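Local structure of Tautomerase_3 domain-containing protein (Corynebacterium halotolerans YIM 70093 = DSM 44683, 7M58) at residues Ile69-Arg73 / Leu119-Glu125. The protein belongs to the cis-3-chloroacrylic acid dehalogenase family of the tautomerase superfamily and probably acts as a hydrolase on small substrates. Residues are numbered along the deposited sequence; the frame is centred on the assembly and turned at random.
With SO4 (sulfate ion), chain D.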
ATOM      1  N   ILE A  69       6.708   5.159   6.788  1.00 28.66           N
ATOM      2  CA  ILE A  69       7.709   5.951   7.491  1.00 28.43           C
ATOM      3  C   ILE A  69       9.055   5.235   7.405  1.00 28.96           C
ATOM      4  O   ILE A  69       9.142   4.031   7.141  1.00 28.13           O
ATOM      5  CB  ILE A  69       7.346   6.209   8.966  1.00 33.57           C
ATOM      6  CG1 ILE A  69       7.538   4.925   9.786  1.00 26.76           C
ATOM      7  CG2 ILE A  69       5.928   6.781   9.096  1.00 26.26           C
ATOM      8  CD1 ILE A  69       7.543   5.180  11.262  1.00 23.93           C
ATOM      9  N   ARG A  70      10.116   5.991   7.638  1.00 31.02           N
ATOM     10  CA  ARG A  70      11.456   5.421   7.630  1.00 30.57           C
ATOM     11  C   ARG A  70      11.683   4.503   8.824  1.00 29.70           C
ATOM     12  O   ARG A  70      11.217   4.767   9.937  1.00 28.87           O
ATOM     13  CB  ARG A  70      12.488   6.542   7.637  1.00 28.51           C
ATOM     14  CG  ARG A  70      12.802   7.036   6.272  1.00 25.54           C
ATOM     15  CD  ARG A  70      13.599   8.312   6.282  1.00 32.00           C
ATOM     16  NE  ARG A  70      12.902   9.367   7.011  1.00 33.83           N
ATOM     17  CZ  ARG A  70      13.483  10.476   7.454  1.00 32.20           C
ATOM     18  NH1 ARG A  70      14.771  10.687   7.230  1.00 31.04           N
ATOM     19  NH2 ARG A  70      12.775  11.369   8.132  1.00 32.88           N
ATOM     20  N   SER A  71      12.392   3.405   8.585  1.00 29.34           N
ATOM     21  CA  SER A  71      12.833   2.582   9.701  1.00 33.86           C
ATOM     22  C   SER A  71      13.983   3.270  10.440  1.00 33.11           C
ATOM     23  O   SER A  71      14.630   4.190   9.923  1.00 28.67           O
ATOM     24  CB  SER A  71      13.221   1.184   9.218  1.00 31.92           C
ATOM     25  OG  SER A  71      13.816   1.249   7.946  1.00 35.97           O
ATOM     26  N   GLY A  72      14.196   2.850  11.694  1.00 29.27           N
ATOM     27  CA  GLY A  72      15.243   3.402  12.537  1.00 29.91           C
ATOM     28  C   GLY A  72      14.753   4.277  13.671  1.00 34.73           C
ATOM     29  O   GLY A  72      15.579   4.802  14.432  1.00 37.69           O
ATOM     30  N   ARG A  73      13.441   4.429  13.824  1.00 37.10           N
ATOM     31  CA  ARG A  73      12.850   5.243  14.875  1.00 38.15           C
ATOM     32  C   ARG A  73      12.663   4.401  16.131  1.00 38.86           C
ATOM     33  O   ARG A  73      12.536   3.170  16.064  1.00 38.72           O
ATOM     34  CB  ARG A  73      11.498   5.813  14.426  1.00 34.65           C
ATOM     35  CG  ARG A  73      11.515   6.555  13.094  1.00 34.23           C
ATOM     36  CD  ARG A  73      11.109   8.002  13.296  1.00 33.82           C
ATOM     37  NE  ARG A  73      11.301   8.780  12.089  1.00 34.07           N
ATOM     38  CZ  ARG A  73      11.639  10.061  12.086  1.00 36.73           C
ATOM     39  NH1 ARG A  73      11.828  10.707  13.229  1.00 36.45           N
ATOM     40  NH2 ARG A  73      11.790  10.696  10.935  1.00 37.88           N
ATOM     41  N   LEU A 119      16.428   9.635   0.487  1.00 25.84           N
ATOM     42  CA  LEU A 119      16.237  10.176   1.826  1.00 28.21           C
ATOM     43  C   LEU A 119      17.236   9.557   2.791  1.00 30.93           C
ATOM     44  O   LEU A 119      17.680   8.425   2.587  1.00 30.45           O
ATOM     45  CB  LEU A 119      14.826   9.901   2.329  1.00 26.14           C
ATOM     46  CG  LEU A 119      13.720  10.775   1.751  1.00 37.79           C
ATOM     47  CD1 LEU A 119      12.464  10.724   2.611  1.00 31.43           C
ATOM     48  CD2 LEU A 119      14.203  12.216   1.616  1.00 30.67           C
ATOM     49  N   PRO A 120      17.634  10.277   3.832  1.00 32.33           N
ATOM     50  CA  PRO A 120      18.580   9.699   4.785  1.00 28.16           C
ATOM     51  C   PRO A 120      17.879   8.997   5.927  1.00 33.18           C
ATOM     52  O   PRO A 120      16.652   9.060   6.074  1.00 33.36           O
ATOM     53  CB  PRO A 120      19.327  10.928   5.297  1.00 30.36           C
ATOM     54  CG  PRO A 120      18.195  11.937   5.392  1.00 31.68           C
ATOM     55  CD  PRO A 120      17.293  11.665   4.195  1.00 28.88           C
ATOM     56  N   GLU A 121      18.711   8.358   6.750  1.00 42.21           N
ATOM     57  CA  GLU A 121      18.373   8.014   8.124  1.00 39.89           C
ATOM     58  C   GLU A 121      17.574   9.090   8.860  1.00 40.18           C
ATOM     59  O   GLU A 121      17.860  10.294   8.727  1.00 39.30           O
ATOM     60  CB  GLU A 121      19.669   7.818   8.891  1.00 45.36           C
ATOM     61  CG  GLU A 121      19.515   7.667  10.353  1.00 57.78           C
ATOM     62  CD  GLU A 121      20.779   7.281  11.054  1.00 67.89           C
ATOM     63  OE1 GLU A 121      21.563   6.536  10.442  1.00 72.48           O
ATOM     64  OE2 GLU A 121      21.135   7.931  12.095  1.00 72.67           O
ATOM     65  N   PRO A 122      16.590   8.675   9.674  1.00 40.92           N
ATOM     66  CA  PRO A 122      15.867   9.621  10.534  1.00 43.64           C
ATOM     67  C   PRO A 122      16.823  10.256  11.519  1.00 39.73           C
ATOM     68  O   PRO A 122      17.660   9.576  12.102  1.00 44.06           O
ATOM     69  CB  PRO A 122      14.806   8.768  11.241  1.00 31.87           C
ATOM     70  CG  PRO A 122      15.201   7.356  10.944  1.00 33.24           C
ATOM     71  CD  PRO A 122      15.986   7.334   9.697  1.00 32.09           C
ATOM     72  N   GLY A 123      16.703  11.568  11.682  1.00 43.17           N
ATOM     73  CA  GLY A 123      17.603  12.329  12.517  1.00 37.97           C
ATOM     74  C   GLY A 123      18.732  13.011  11.768  1.00 40.33           C
ATOM     75  O   GLY A 123      19.378  13.903  12.328  1.00 43.65           O
ATOM     76  N   LYS A 124      19.019  12.577  10.543  1.00 34.98           N
ATOM     77  CA  LYS A 124      20.064  13.160   9.716  1.00 36.41           C
ATOM     78  C   LYS A 124      19.523  14.133   8.667  1.00 34.99           C
ATOM     79  O   LYS A 124      20.101  14.256   7.583  1.00 31.07           O
ATOM     80  CB  LYS A 124      20.866  12.036   9.068  1.00 38.07           C
ATOM     81  CG  LYS A 124      21.589  11.197  10.102  1.00 39.51           C
ATOM     82  CD  LYS A 124      23.006  11.728  10.364  1.00 40.33           C
ATOM     83  CE  LYS A 124      23.429  11.470  11.806  1.00 52.90           C
ATOM     84  NZ  LYS A 124      22.931  10.164  12.378  1.00 52.99           N
ATOM     85  N   GLU A 125      18.397  14.793   8.943  1.00 35.32           N
ATOM     86  CA  GLU A 125      17.802  15.664   7.936  1.00 32.67           C
ATOM     87  C   GLU A 125      18.627  16.927   7.695  1.00 31.80           C
ATOM     88  O   GLU A 125      18.623  17.443   6.574  1.00 35.83           O
ATOM     89  CB  GLU A 125      16.375  16.044   8.329  1.00 35.05           C
ATOM     90  CG  GLU A 125      15.377  14.907   8.221  1.00 36.46           C
ATOM     91  CD  GLU A 125      15.310  14.053   9.470  1.00 40.69           C
ATOM     92  OE1 GLU A 125      15.894  14.478  10.489  1.00 41.66           O
ATOM     93  OE2 GLU A 125      14.665  12.972   9.438  1.00 40.42           O
TER
HETATM   94  S   SO4 D 201       9.736   9.521   8.302  1.00 32.45           S
HETATM   95  O1  SO4 D 201      10.402   8.429   9.135  1.00 34.12           O
HETATM   96  O2  SO4 D 201       8.305   9.156   8.056  1.00 33.73           O
HETATM   97  O3  SO4 D 201      10.451   9.709   6.978  1.00 39.24           O
HETATM   98  O4  SO4 D 201       9.630  10.821   9.065  1.00 31.01           O
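Arg-70 and Pro-122 meet where the end of strand 63-70, in the beta-alpha-beta fold of the tautomerase superfamily, faces the type II turn Glu-121 to Lys-124, and a sulfate ion is bound beside them. The Arg-70 guanidinium works mainly through its edge. NH1 gives a fairly straight bond to Pro-120 O (2.7 Å); the oxygen lies in the guanidinium plane, while NH1 stands 40° out of the carbonyl plane. NH2 makes a salt bridge to Glu-125 OE2 (2.8 Å) through the anti lone pair of that oxygen, the carboxylate standing nearly upright to the guanidinium at 80°. The NE contact with sulfate O3 is doubtfully short; Pro-120 O and Glu-125 OE2 hold the group's rotation. A bend at chi3 (-58°) swings the end of the arginine across to the turn, and Pro-122 CA rests over one face, 3.6 Å above its plane.

Arg-73 joins the same network. Its guanidinium lies against Pro-122 CB, which sits above one face toward the rim, while NE reaches sulfate O1 (3.1 Å); its salt bridge to Glu-125 is long. Pro-122 thus covers a face of each arginine from one side of the pair, its CG also touching Ser-71 O at 3.4 Å.

Further out, weak bonds from Gly-123 N help position the Glu-125 carboxylate at the start of helix 125-129, and Lys-124 N closes the turn onto Glu-121 O. His-28 adds another bond to the sulfate, and Met-112 touches Arg-70 from strand 112-114. The anion, probably from the crystallisation liquor, marks an arginine-rich anion site that could hold a substrate carboxylate, as in cis-CaaD relatives. On its strand side, the backbone N of Arg-70 bonds sulfate O1 at 2.9 Å.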